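Possible translation initiation inhibitor (Rhodopseudomonas palustris, PDB 3LME) is of unknown function but belongs to the YjgF-like family of small alpha-beta proteins that assemble here as three copies. Local coordinates at residues D72-T77 against D123-A128; R53-N58 against D118-D123; T81-Y86 against R106-V111; G47-I52 against V90-K95; D10-P15 against L60-A65. The protein carries 1 engineered substitution. All coordinates share one frame; numbering follows the deposited sequence.

Contact 1: D72-T77 against D123-A128; sequences DAVRLT and DGTFYA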
# COMPACT_ATOMS: atom_id res chain seq x y z
N ASP A 72 13.26 -12.08 -0.47
CA ASP A 72 12.74 -11.51 0.75
C ASP A 72 11.50 -10.64 0.53
O ASP A 72 11.07 -10.00 1.48
CB ASP A 72 13.82 -10.66 1.44
CG ASP A 72 15.07 -11.47 1.79
OD1 ASP A 72 14.94 -12.70 1.90
OD2 ASP A 72 16.18 -10.90 1.96
N ALA A 73 10.94 -10.59 -0.69
CA ALA A 73 9.81 -9.68 -0.95
C ALA A 73 8.52 -10.18 -0.31
O ALA A 73 8.11 -11.28 -0.58
CB ALA A 73 9.59 -9.49 -2.41
N VAL A 74 7.89 -9.39 0.55
CA VAL A 74 6.59 -9.80 1.11
C VAL A 74 5.42 -9.09 0.45
O VAL A 74 4.30 -9.56 0.56
CB VAL A 74 6.47 -9.65 2.63
CG1 VAL A 74 7.50 -10.53 3.33
CG2 VAL A 74 6.66 -8.23 3.04
N ARG A 75 5.66 -7.98 -0.24
CA ARG A 75 4.58 -7.37 -1.02
C ARG A 75 5.09 -6.48 -2.13
O ARG A 75 5.99 -5.67 -1.91
CB ARG A 75 3.62 -6.54 -0.15
CG ARG A 75 2.40 -6.05 -0.91
CD ARG A 75 1.65 -4.95 -0.13
NE ARG A 75 1.04 -5.47 1.08
CZ ARG A 75 0.03 -6.34 1.10
NH1 ARG A 75 -0.44 -6.79 2.26
NH2 ARG A 75 -0.49 -6.78 -0.04
N LEU A 76 4.49 -6.62 -3.30
CA LEU A 76 4.77 -5.76 -4.42
C LEU A 76 3.48 -5.10 -4.86
O LEU A 76 2.50 -5.79 -5.13
CB LEU A 76 5.36 -6.57 -5.57
CG LEU A 76 6.69 -7.29 -5.34
CD1 LEU A 76 7.11 -8.00 -6.60
CD2 LEU A 76 7.76 -6.31 -4.95
N THR A 77 3.44 -3.76 -4.91
CA THR A 77 2.27 -3.09 -5.46
C THR A 77 2.69 -2.38 -6.74
O THR A 77 3.42 -1.39 -6.71
CB THR A 77 1.60 -2.13 -4.42
OG1 THR A 77 1.58 -2.76 -3.12
CG2 THR A 77 0.17 -1.79 -4.83
N ASP A 123 5.97 -0.44 -5.55
CA ASP A 123 6.24 -0.39 -4.11
C ASP A 123 6.62 -1.76 -3.58
O ASP A 123 5.86 -2.71 -3.71
CB ASP A 123 5.00 0.04 -3.34
CG ASP A 123 4.72 1.49 -3.47
OD1 ASP A 123 5.57 2.20 -4.08
OD2 ASP A 123 3.66 1.93 -2.96
N GLY A 124 7.79 -1.85 -2.95
CA GLY A 124 8.30 -3.12 -2.51
C GLY A 124 8.54 -3.07 -1.04
O GLY A 124 9.04 -2.06 -0.54
N THR A 125 8.16 -4.15 -0.36
CA THR A 125 8.37 -4.35 1.08
C THR A 125 9.02 -5.72 1.30
O THR A 125 8.58 -6.72 0.76
CB THR A 125 7.03 -4.26 1.82
OG1 THR A 125 6.38 -3.06 1.42
CG2 THR A 125 7.21 -4.27 3.33
N PHE A 126 10.10 -5.74 2.07
CA PHE A 126 10.92 -6.94 2.20
C PHE A 126 11.08 -7.32 3.68
O PHE A 126 11.07 -6.46 4.57
CB PHE A 126 12.29 -6.73 1.57
CG PHE A 126 12.26 -6.44 0.08
CD1 PHE A 126 11.85 -5.19 -0.40
CD2 PHE A 126 12.69 -7.38 -0.82
CE1 PHE A 126 11.84 -4.92 -1.76
CE2 PHE A 126 12.69 -7.11 -2.18
CZ PHE A 126 12.26 -5.89 -2.66
N TYR A 127 11.23 -8.62 3.92
CA TYR A 127 11.50 -9.16 5.25
C TYR A 127 12.84 -9.78 5.17
O TYR A 127 12.99 -10.79 4.48
CB TYR A 127 10.53 -10.27 5.56
CG TYR A 127 10.71 -10.92 6.91
CD1 TYR A 127 10.68 -10.16 8.08
CD2 TYR A 127 10.84 -12.30 7.02
CE1 TYR A 127 10.81 -10.76 9.34
CE2 TYR A 127 10.96 -12.91 8.25
CZ TYR A 127 10.95 -12.13 9.42
OH TYR A 127 11.08 -12.74 10.65
N ALA A 128 13.82 -9.21 5.89
CA ALA A 128 15.18 -9.69 5.81
C ALA A 128 15.86 -9.71 7.17
O ALA A 128 16.73 -8.87 7.43
CB ALA A 128 15.95 -8.82 4.86
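With CG anti to its own carbonyl carbon (chi1 -61°), Phe126 brings the CD2 and CE2 atoms of its ring against Ala73, and CE2 lies 3.9 Å from Ala73 CB. Val74 has CG1 anti to its carbonyl carbon (also -61°), which brings CG1 against Tyr127 CB. The strands carrying these groups run antiparallel. Asp72 O accepts from Tyr127 N at 2.8 Å, Thr125 N donates to Arg75 O at 3.1 Å, and Thr77 and Asp123 exchange two bonds through their N and O atoms. Between the pairs Ala73-Phe126 and Arg75-Thr125 the register slips by one residue in a classic beta bulge. Thr125 O takes Val74 N at 2.8 Å and, weakly, Arg75 N at 3.3 Å. In the mixed sheet of this YjgF-like fold, strands 73-80 and 120-127 are neighbours. Ala73, Leu76 and Phe126 share one face, where Phe126 packs on Leu60 and Ala63, Leu76 on Met59, and Ala73 on Pro104. Glycine suits position 124 because a side chain there would run into the Phe126 ring at CE1. Arg75, Thr77, Asp123 and Thr125 take the other face. There Arg75 NH1 hydrogen-bonds to Thr125 OG1 of the second subunit, while Asp123 packs on Thr107 of the third.

Contact 2: R53-N58 against D118-D123; sequences RRMFDN and DIAEID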
# COMPACT_ATOMS: atom_id res chain seq x y z
N ARG A 53 11.75 -3.70 -16.54
CA ARG A 53 12.93 -4.40 -15.98
C ARG A 53 13.75 -3.42 -15.13
O ARG A 53 14.15 -3.74 -13.99
CB ARG A 53 13.78 -5.08 -17.08
CG ARG A 53 15.09 -5.77 -16.60
CD ARG A 53 14.84 -6.73 -15.40
NE ARG A 53 16.01 -7.45 -14.85
CZ ARG A 53 16.45 -8.64 -15.28
NH1 ARG A 53 15.85 -9.23 -16.30
NH2 ARG A 53 17.49 -9.24 -14.70
N ARG A 54 13.94 -2.21 -15.64
CA ARG A 54 14.71 -1.22 -14.95
C ARG A 54 14.05 -0.72 -13.67
O ARG A 54 14.74 -0.38 -12.70
CB ARG A 54 15.01 -0.04 -15.87
CG ARG A 54 16.03 0.95 -15.33
CD ARG A 54 17.34 0.26 -15.21
NE ARG A 54 18.42 1.23 -15.28
CZ ARG A 54 19.15 1.48 -16.36
NH1 ARG A 54 18.92 0.83 -17.50
NH2 ARG A 54 20.11 2.39 -16.29
N MET A 55 12.72 -0.66 -13.67
CA MET A 55 11.96 -0.34 -12.46
C MET A 55 12.23 -1.42 -11.40
O MET A 55 12.56 -1.10 -10.25
CB MET A 55 10.48 -0.25 -12.79
CG MET A 55 9.53 -0.05 -11.59
SD MET A 55 7.82 -0.03 -12.17
CE MET A 55 7.59 -1.79 -12.55
N PHE A 56 12.15 -2.69 -11.81
CA PHE A 56 12.46 -3.77 -10.88
C PHE A 56 13.92 -3.76 -10.37
O PHE A 56 14.15 -3.89 -9.15
CB PHE A 56 12.13 -5.11 -11.49
CG PHE A 56 10.69 -5.47 -11.38
CD1 PHE A 56 10.20 -6.01 -10.21
CD2 PHE A 56 9.83 -5.28 -12.44
CE1 PHE A 56 8.87 -6.37 -10.11
CE2 PHE A 56 8.46 -5.62 -12.35
CZ PHE A 56 7.99 -6.16 -11.20
N ASP A 57 14.88 -3.57 -11.28
CA ASP A 57 16.28 -3.47 -10.90
C ASP A 57 16.51 -2.29 -9.93
O ASP A 57 17.20 -2.45 -8.91
CB ASP A 57 17.18 -3.33 -12.13
CG ASP A 57 17.24 -4.61 -13.01
OD1 ASP A 57 16.86 -5.73 -12.59
OD2 ASP A 57 17.71 -4.47 -14.16
N ASN A 58 15.96 -1.11 -10.21
CA ASN A 58 16.13 -0.03 -9.26
C ASN A 58 15.63 -0.42 -7.87
O ASN A 58 16.31 -0.13 -6.88
CB ASN A 58 15.41 1.23 -9.70
CG ASN A 58 16.10 1.96 -10.81
OD1 ASN A 58 15.49 2.73 -11.53
ND2 ASN A 58 17.38 1.74 -10.96
N ASP A 118 5.54 8.46 -16.41
CA ASP A 118 6.01 7.08 -16.58
C ASP A 118 4.84 6.09 -16.74
O ASP A 118 3.69 6.41 -16.43
CB ASP A 118 6.89 6.67 -15.39
CG ASP A 118 8.00 5.67 -15.77
OD1 ASP A 118 7.71 4.62 -16.42
OD2 ASP A 118 9.18 5.93 -15.43
N ILE A 119 5.15 4.90 -17.24
CA ILE A 119 4.15 3.86 -17.42
C ILE A 119 3.94 2.90 -16.24
O ILE A 119 3.00 2.14 -16.23
CB ILE A 119 4.42 3.03 -18.68
CG1 ILE A 119 5.61 2.08 -18.47
CG2 ILE A 119 4.61 3.95 -19.86
CD1 ILE A 119 5.87 1.18 -19.66
N ALA A 120 4.81 2.94 -15.25
CA ALA A 120 4.77 1.98 -14.16
C ALA A 120 5.60 2.46 -12.99
O ALA A 120 6.70 2.98 -13.18
CB ALA A 120 5.24 0.61 -14.62
N GLU A 121 5.07 2.27 -11.79
CA GLU A 121 5.81 2.56 -10.59
C GLU A 121 5.53 1.41 -9.62
O GLU A 121 4.45 0.81 -9.69
CB GLU A 121 5.32 3.88 -10.02
CG GLU A 121 6.11 4.41 -8.85
CD GLU A 121 5.83 5.88 -8.59
OE1 GLU A 121 6.21 6.38 -7.52
OE2 GLU A 121 5.23 6.54 -9.47
N ILE A 122 6.49 1.08 -8.77
CA ILE A 122 6.34 -0.10 -7.92
C ILE A 122 6.69 0.19 -6.48
O ILE A 122 7.57 0.97 -6.23
CB ILE A 122 7.12 -1.35 -8.46
CG1 ILE A 122 6.84 -2.61 -7.62
CG2 ILE A 122 8.64 -1.12 -8.49
CD1 ILE A 122 7.15 -3.91 -8.32
N ASP A 123 5.97 -0.44 -5.55
CA ASP A 123 6.24 -0.39 -4.11
C ASP A 123 6.62 -1.76 -3.58
O ASP A 123 5.86 -2.71 -3.71
CB ASP A 123 5.00 0.04 -3.34
CG ASP A 123 4.72 1.49 -3.47
OD1 ASP A 123 5.57 2.20 -4.08
OD2 ASP A 123 3.66 1.93 -2.96
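Met55 meets Ala120 and Ile122 from the middle of its helix, its CB directed at the strand. CG, anti to the backbone N (chi1 175°), touches Ile122 CG2 at 3.4 Å. The next atom, SD, lies beside the backbone of Ala120, 3.4 Å from its O, and also meets Ala120 CB at 3.6 Å. At chi3 (73°) the chain bends, and the terminal CE settles 3.9 Å from Ala120 CB while also nearing Ile122 CB. An unbranched, flexible methionine suits this place because it can follow two strand residues at once, and the small Ala120 lets the sulfur approach the main chain.

Ile122 uses its other branch for Phe56. Its CD1 meets the ring at CE1, 3.5 Å away, and at CZ, the two side chains crossing at about a right angle. Beta branching thus lets one isoleucine give CG2 to Met55 and CD1 to Phe56. No hydrogen bond crosses this buried contact, which is mostly apolar packing. Val78 of the adjoining strand packs on both Met55 and Ile122, while Phe56 reaches on to Val93 and Ile97 of helix 83-98. The axis of helix segment 53-58 passes 8.8 Å from that of strand 120-123, at 26°, the near-aligned packing of a helix laid over a sheet that builds the two-layer alpha-beta sandwich of YjgF-like proteins.

Contact 3: T81-Y86 against R106-V111; sequences TDVAKY and RTVLQV. With SO4 (sulfate ion), chain N.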
# COMPACT_ATOMS: atom_id res chain seq x y z
N THR A 81 -0.17 2.15 -16.09
CA THR A 81 -0.89 3.17 -16.80
C THR A 81 -1.93 2.57 -17.73
O THR A 81 -2.90 3.25 -18.11
CB THR A 81 0.15 4.07 -17.49
OG1 THR A 81 0.12 5.32 -16.82
CG2 THR A 81 -0.09 4.25 -19.02
N ASP A 82 -1.72 1.28 -18.05
CA ASP A 82 -2.61 0.50 -18.91
C ASP A 82 -2.43 -0.96 -18.49
O ASP A 82 -1.59 -1.67 -18.99
CB ASP A 82 -2.25 0.74 -20.39
CG ASP A 82 -3.19 0.01 -21.38
OD1 ASP A 82 -4.06 -0.80 -20.99
OD2 ASP A 82 -3.02 0.26 -22.59
N VAL A 83 -3.24 -1.41 -17.55
CA VAL A 83 -3.15 -2.78 -17.08
C VAL A 83 -3.27 -3.79 -18.23
O VAL A 83 -2.50 -4.73 -18.32
CB VAL A 83 -4.12 -3.06 -15.88
CG1 VAL A 83 -5.58 -3.14 -16.34
CG2 VAL A 83 -3.72 -4.30 -15.12
N ALA A 84 -4.22 -3.59 -19.13
CA ALA A 84 -4.35 -4.50 -20.26
C ALA A 84 -3.01 -4.65 -21.00
O ALA A 84 -2.66 -5.75 -21.43
CB ALA A 84 -5.46 -4.03 -21.20
N LYS A 85 -2.26 -3.56 -21.13
CA LYS A 85 -1.04 -3.55 -21.92
C LYS A 85 0.20 -4.06 -21.18
O LYS A 85 0.99 -4.80 -21.74
CB LYS A 85 -0.78 -2.13 -22.46
CG LYS A 85 0.37 -2.06 -23.51
CD LYS A 85 0.26 -0.85 -24.43
CE LYS A 85 1.65 -0.48 -24.95
NZ LYS A 85 1.64 0.77 -25.79
N TYR A 86 0.35 -3.64 -19.92
CA TYR A 86 1.58 -3.90 -19.19
C TYR A 86 1.56 -5.07 -18.21
O TYR A 86 2.62 -5.53 -17.77
CB TYR A 86 2.04 -2.63 -18.49
CG TYR A 86 2.17 -1.49 -19.45
CD1 TYR A 86 3.05 -1.56 -20.54
CD2 TYR A 86 1.41 -0.34 -19.30
CE1 TYR A 86 3.16 -0.52 -21.43
CE2 TYR A 86 1.51 0.70 -20.18
CZ TYR A 86 2.38 0.61 -21.24
OH TYR A 86 2.47 1.66 -22.12
N ARG A 106 1.38 -9.96 -4.63
CA ARG A 106 1.47 -8.90 -5.60
C ARG A 106 0.11 -8.32 -5.87
O ARG A 106 -0.87 -9.04 -5.91
CB ARG A 106 2.05 -9.49 -6.90
CG ARG A 106 1.92 -8.61 -8.10
CD ARG A 106 2.41 -9.30 -9.35
NE ARG A 106 1.34 -9.89 -10.14
CZ ARG A 106 1.51 -10.24 -11.41
NH1 ARG A 106 0.51 -10.79 -12.09
NH2 ARG A 106 2.69 -10.05 -11.99
N THR A 107 0.04 -7.02 -6.11
CA THR A 107 -1.18 -6.40 -6.58
C THR A 107 -0.88 -5.42 -7.72
O THR A 107 -0.01 -4.58 -7.58
CB THR A 107 -1.99 -5.79 -5.39
OG1 THR A 107 -2.99 -4.92 -5.90
CG2 THR A 107 -1.09 -5.01 -4.46
N VAL A 108 -1.57 -5.57 -8.86
CA VAL A 108 -1.37 -4.72 -10.06
C VAL A 108 -2.61 -3.86 -10.36
O VAL A 108 -3.65 -4.39 -10.74
CB VAL A 108 -1.02 -5.58 -11.36
CG1 VAL A 108 -0.85 -4.70 -12.57
CG2 VAL A 108 0.25 -6.43 -11.18
N LEU A 109 -2.51 -2.55 -10.23
CA LEU A 109 -3.67 -1.67 -10.54
C LEU A 109 -3.37 -0.69 -11.65
O LEU A 109 -2.22 -0.28 -11.81
CB LEU A 109 -4.11 -0.85 -9.33
CG LEU A 109 -3.76 -1.47 -7.99
CD1 LEU A 109 -3.21 -0.38 -7.14
CD2 LEU A 109 -4.95 -2.13 -7.36
N GLN A 110 -4.40 -0.32 -12.40
CA GLN A 110 -4.27 0.78 -13.35
C GLN A 110 -4.49 2.09 -12.63
O GLN A 110 -5.23 2.16 -11.66
CB GLN A 110 -5.27 0.64 -14.49
CG GLN A 110 -4.97 1.50 -15.68
CD GLN A 110 -5.93 1.21 -16.83
OE1 GLN A 110 -5.97 0.09 -17.35
NE2 GLN A 110 -6.72 2.22 -17.22
N VAL A 111 -3.85 3.14 -13.12
CA VAL A 111 -3.87 4.41 -12.42
C VAL A 111 -3.74 5.49 -13.52
O VAL A 111 -3.26 5.18 -14.60
CB VAL A 111 -2.77 4.38 -11.34
CG1 VAL A 111 -1.59 5.27 -11.67
CG2 VAL A 111 -3.34 4.68 -9.99
S SO4 N . -3.86 -8.39 -9.91
O1 SO4 N . -3.62 -7.12 -9.23
O2 SO4 N . -3.30 -9.50 -9.11
O3 SO4 N . -5.29 -8.57 -10.14
O4 SO4 N . -3.20 -8.37 -11.23
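Val83 and Gln110 form the polar part of this contact. Val83 N donates to Gln110 OE1 at 3.1 Å, the donor N tilted 31° from the amide plane. Gln110 gets there by stretching out, with CG anti to the backbone N (chi1 -164°) and the chain extended beyond it. Glutamine suits the task, being long enough to cross and carrying an uncharged acceptor for an N-H of the first helical turn. Asp82 holds the N-cap position just before that turn, and its OD1 accepts weakly from Lys85 N at 3.3 Å.

The apolar contact is between Val83 CG2 and Val108 CG1, 3.9 Å apart, two compact branched side chains crossing at a slant. Two van der Waals contacts with oxygens accompany it: Val83 CG1 rests on Gln110 OE1, and Gln110 CG lies against Thr81 O at 3.6 Å.

The ionic part is a sulfate ion, probably from the crystallisation liquor. Its O1 takes a hydrogen bond from Val108 N at 2.6 Å; Arg106 NH1 forms a salt bridge to it and His35 NE2 of the second subunit hydrogen-bonds it.

The segments belong to a beta-alpha-beta unit, strand 73-80, helix 83-98 and strand 106-110, and the contact ties the start of the helix to the end of the last strand. That strand pairs in parallel with 73-80 through Thr107 and Leu109, and Val83 also packs on Asp115 of the second subunit.

Contact 4: G47-I52 against V90-K95; sequences GDEARI and VNKVQK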
# COMPACT_ATOMS: atom_id res chain seq x y z
N GLY A 47 11.76 1.75 -24.31
CA GLY A 47 11.27 0.39 -24.46
C GLY A 47 10.40 -0.04 -23.30
O GLY A 47 10.81 0.05 -22.14
N ASP A 48 9.20 -0.51 -23.61
CA ASP A 48 8.27 -1.03 -22.64
C ASP A 48 8.94 -1.95 -21.63
O ASP A 48 8.87 -1.73 -20.43
CB ASP A 48 7.21 -1.84 -23.36
CG ASP A 48 6.09 -1.00 -23.96
OD1 ASP A 48 6.13 0.24 -23.81
OD2 ASP A 48 5.18 -1.59 -24.60
N GLU A 49 9.58 -3.00 -22.12
CA GLU A 49 10.12 -4.02 -21.25
C GLU A 49 11.42 -3.57 -20.53
O GLU A 49 11.65 -3.87 -19.37
CB GLU A 49 10.32 -5.26 -22.09
CG GLU A 49 10.92 -6.43 -21.40
CD GLU A 49 10.95 -7.64 -22.31
OE1 GLU A 49 9.97 -7.80 -23.09
OE2 GLU A 49 11.94 -8.41 -22.25
N ALA A 50 12.26 -2.83 -21.24
CA ALA A 50 13.45 -2.25 -20.66
C ALA A 50 13.02 -1.36 -19.51
O ALA A 50 13.67 -1.36 -18.48
CB ALA A 50 14.22 -1.46 -21.70
N ARG A 51 11.91 -0.64 -19.67
CA ARG A 51 11.43 0.29 -18.64
C ARG A 51 11.03 -0.41 -17.37
O ARG A 51 11.43 -0.01 -16.28
CB ARG A 51 10.23 1.04 -19.16
CG ARG A 51 9.87 2.22 -18.32
CD ARG A 51 10.67 3.45 -18.72
NE ARG A 51 9.77 4.59 -18.74
CZ ARG A 51 9.22 5.09 -19.85
NH1 ARG A 51 8.38 6.12 -19.75
NH2 ARG A 51 9.52 4.58 -21.04
N ILE A 52 10.24 -1.46 -17.52
CA ILE A 52 9.78 -2.23 -16.40
C ILE A 52 10.90 -3.04 -15.74
O ILE A 52 10.98 -3.05 -14.49
CB ILE A 52 8.62 -3.12 -16.82
CG1 ILE A 52 7.35 -2.27 -16.87
CG2 ILE A 52 8.45 -4.27 -15.84
CD1 ILE A 52 6.29 -2.83 -17.74
N VAL A 90 4.95 -7.00 -17.08
CA VAL A 90 5.30 -7.26 -15.68
C VAL A 90 5.43 -8.78 -15.43
O VAL A 90 6.36 -9.25 -14.77
CB VAL A 90 4.24 -6.62 -14.73
CG1 VAL A 90 4.50 -6.99 -13.29
CG2 VAL A 90 4.23 -5.13 -14.87
N ASN A 91 4.50 -9.55 -15.97
CA ASN A 91 4.62 -10.99 -15.90
C ASN A 91 5.95 -11.46 -16.48
O ASN A 91 6.75 -12.11 -15.79
CB ASN A 91 3.42 -11.67 -16.57
CG ASN A 91 2.13 -11.45 -15.80
OD1 ASN A 91 2.12 -11.06 -14.62
ND2 ASN A 91 1.03 -11.71 -16.46
N LYS A 92 6.21 -11.08 -17.73
CA LYS A 92 7.41 -11.50 -18.42
C LYS A 92 8.68 -11.08 -17.63
O LYS A 92 9.61 -11.88 -17.44
CB LYS A 92 7.37 -10.90 -19.83
CG LYS A 92 8.66 -10.80 -20.55
CD LYS A 92 8.86 -11.93 -21.55
CE LYS A 92 10.37 -12.34 -21.62
NZ LYS A 92 11.36 -11.26 -21.17
N VAL A 93 8.71 -9.85 -17.14
CA VAL A 93 9.88 -9.41 -16.41
C VAL A 93 10.08 -10.18 -15.11
O VAL A 93 11.22 -10.48 -14.72
CB VAL A 93 9.87 -7.91 -16.17
CG1 VAL A 93 10.96 -7.54 -15.18
CG2 VAL A 93 10.08 -7.17 -17.53
N GLN A 94 8.97 -10.50 -14.44
CA GLN A 94 9.05 -11.28 -13.22
C GLN A 94 9.49 -12.72 -13.51
O GLN A 94 10.24 -13.29 -12.73
CB GLN A 94 7.75 -11.21 -12.43
CG GLN A 94 7.59 -9.97 -11.59
CD GLN A 94 6.48 -10.10 -10.58
OE1 GLN A 94 5.30 -9.99 -10.90
NE2 GLN A 94 6.85 -10.35 -9.33
N LYS A 95 9.06 -13.32 -14.63
CA LYS A 95 9.61 -14.64 -15.01
C LYS A 95 11.13 -14.56 -15.18
O LYS A 95 11.86 -15.49 -14.84
CB LYS A 95 8.98 -15.19 -16.28
CG LYS A 95 7.78 -16.11 -16.01
CD LYS A 95 7.11 -16.53 -17.31
CE LYS A 95 5.61 -16.79 -17.09
NZ LYS A 95 5.28 -18.23 -16.74
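Lys92 NZ is gripped by two carboxylates, Glu49 OE2 across the contact at 3.1 Å and Asp96 OD2 one turn further along its own helix. The ammonium meets OE2 from above the carboxylate plane, 56° out of it. This salt bridge lies on the solvent-exposed side where two helices of the YjgF-like fold, 48-64 and 83-98, pack together. The axes of the segments 48-52 and 90-95 come within 9.7 Å at 58°. Glu49 reaches across with its CG anti to the backbone N (chi1 178°) and the chain extended beyond. Lys92 instead bends repeatedly, which brings its NZ back to both acids; two negative neighbours would be expected to favour its charged state. Long flexible residues suit such a surface, since their stems can cover the apolar centre while their charged ends meet outside. Glu49 does just this, its CG passing Val93 CG2 at 4.0 Å as the two side chains slide by each other in opposite directions. Beneath lies the buried centre, built from beta-branched residues that fill the gap between helices compactly. Ile52 CD1 approaches Val90 CG2 at 4.2 Å, and Val93 turns on to Phe56. Ile52 CG2 packs against Val93, 3.7 Å from its CG2 and 3.9 Å from its CB.

Contact 5: D10-P15 against L60-A65; sequences DKTITP and LAAAEA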
# COMPACT_ATOMS: atom_id res chain seq x y z
N ASP A 10 26.31 3.43 -4.99
CA ASP A 10 26.65 3.57 -6.41
C ASP A 10 25.91 2.55 -7.30
O ASP A 10 26.06 2.55 -8.52
CB ASP A 10 28.17 3.64 -6.67
CG ASP A 10 28.88 2.29 -6.53
OD1 ASP A 10 30.06 2.20 -6.96
OD2 ASP A 10 28.30 1.31 -6.01
N LYS A 11 25.09 1.71 -6.66
CA LYS A 11 24.19 0.76 -7.37
C LYS A 11 22.71 1.22 -7.37
O LYS A 11 21.86 0.63 -8.04
CB LYS A 11 24.35 -0.66 -6.81
CG LYS A 11 25.54 -1.44 -7.40
CD LYS A 11 26.34 -2.19 -6.28
CE LYS A 11 27.63 -2.85 -6.83
NZ LYS A 11 28.85 -2.58 -5.98
N THR A 12 22.45 2.34 -6.70
CA THR A 12 21.15 2.79 -6.24
C THR A 12 20.75 4.15 -6.85
O THR A 12 21.60 4.88 -7.34
CB THR A 12 21.21 2.90 -4.70
OG1 THR A 12 20.47 1.82 -4.11
CG2 THR A 12 20.71 4.20 -4.18
N ILE A 13 19.44 4.44 -6.84
CA ILE A 13 18.86 5.76 -7.17
C ILE A 13 19.41 6.80 -6.19
O ILE A 13 19.78 6.46 -5.08
CB ILE A 13 17.28 5.69 -7.11
CG1 ILE A 13 16.72 5.14 -8.41
CG2 ILE A 13 16.61 7.03 -6.83
CD1 ILE A 13 16.97 6.01 -9.60
N THR A 14 19.47 8.06 -6.60
CA THR A 14 19.89 9.14 -5.70
C THR A 14 18.74 10.10 -5.54
O THR A 14 18.39 10.80 -6.49
CB THR A 14 21.14 9.85 -6.25
OG1 THR A 14 22.09 8.85 -6.62
CG2 THR A 14 21.76 10.76 -5.19
N PRO A 15 18.13 10.14 -4.34
CA PRO A 15 16.90 10.92 -4.13
C PRO A 15 17.16 12.39 -4.35
O PRO A 15 18.18 12.90 -3.93
CB PRO A 15 16.52 10.63 -2.68
CG PRO A 15 17.70 10.08 -2.06
CD PRO A 15 18.58 9.48 -3.10
N LEU A 60 15.18 -3.40 -6.58
CA LEU A 60 15.99 -4.49 -6.00
C LEU A 60 17.35 -4.03 -5.48
O LEU A 60 17.86 -4.58 -4.51
CB LEU A 60 16.12 -5.70 -6.95
CG LEU A 60 14.81 -6.50 -7.07
CD1 LEU A 60 14.82 -7.41 -8.26
CD2 LEU A 60 14.40 -7.27 -5.76
N ALA A 61 17.91 -3.01 -6.12
CA ALA A 61 19.14 -2.38 -5.68
C ALA A 61 18.95 -1.66 -4.35
O ALA A 61 19.75 -1.79 -3.43
CB ALA A 61 19.65 -1.42 -6.74
N ALA A 62 17.89 -0.88 -4.24
CA ALA A 62 17.61 -0.25 -2.98
C ALA A 62 17.49 -1.36 -1.94
O ALA A 62 18.08 -1.26 -0.86
CB ALA A 62 16.36 0.59 -3.06
N ALA A 63 16.80 -2.45 -2.27
CA ALA A 63 16.58 -3.51 -1.29
C ALA A 63 17.91 -4.15 -0.87
O ALA A 63 18.20 -4.29 0.32
CB ALA A 63 15.65 -4.53 -1.80
N GLU A 64 18.71 -4.51 -1.86
CA GLU A 64 20.01 -5.12 -1.63
C GLU A 64 20.96 -4.20 -0.82
O GLU A 64 21.75 -4.68 -0.02
CB GLU A 64 20.58 -5.59 -2.98
CG GLU A 64 21.84 -6.41 -2.89
CD GLU A 64 23.11 -5.54 -2.79
OE1 GLU A 64 24.10 -6.00 -2.15
OE2 GLU A 64 23.12 -4.39 -3.35
N ALA A 65 20.85 -2.88 -1.01
CA ALA A 65 21.57 -1.92 -0.17
C ALA A 65 21.11 -1.89 1.31
O ALA A 65 21.75 -1.27 2.17
CB ALA A 65 21.49 -0.54 -0.77
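The peptide carbonyl of Lys11 is the flat group that touches Ala61: the methyl CB stands 3.3 Å from Lys11 O and well to one side of the carbonyl plane. The approach is van der Waals contact, not a hydrogen bond. Alanine suits the position because its short side chain allows the loop backbone to come down near the helix, and the CA atoms of Thr12 and Ala61 are 5.6 Å apart.

Thr12 supplies the other touch. Its OG1 rests over the helical backbone, 3.7 Å from Ala62 CA and equally far from Ala61 O, and comes within 4.2 Å of Ala65 CB. None of these is a hydrogen bond. Ala61 O is instead engaged inside the helix, accepting from Ala65 N at 2.9 Å. At its main chain Thr12 is held from elsewhere, since its O accepts from Arg39 NE. Lys11 NZ and Glu64 OE2 are opposite charges 6.6 Å apart and not in contact, so any attraction between them would be a weak, longer-range one.

Beyond the contact, Ala62 packs on Ile31 and Met34 of the sheet, and Met34 also meets Ile13. The loop thus touches both the alanine-rich part of the helix and, through Ile13, the sheet. This is plain packing of the loop joining strands 4-5 and 22-25 against helix 48-64 in the alpha-beta fold.

From the N terminus, contact 5 closes first, bringing the loop at 10-15 onto the end of helix 48-64. Within that span start contacts 4 and 2, both on the same helix. Contact 4 runs forward to helix 83-98 and contact 2 to strand 120-127, so each crosses contact 5, and they cross each other. Contact 1 pairs strands 73-80 and 120-127, in series with contact 5 but crossing contacts 2 and 4. Contact 3 nests inside both contact 1 and contact 2 and crosses contact 4. Contacts 1 and 2 share Asp123. Together they tie the two helices to each other and to the sheet, with the N-terminal loop held on the first helix.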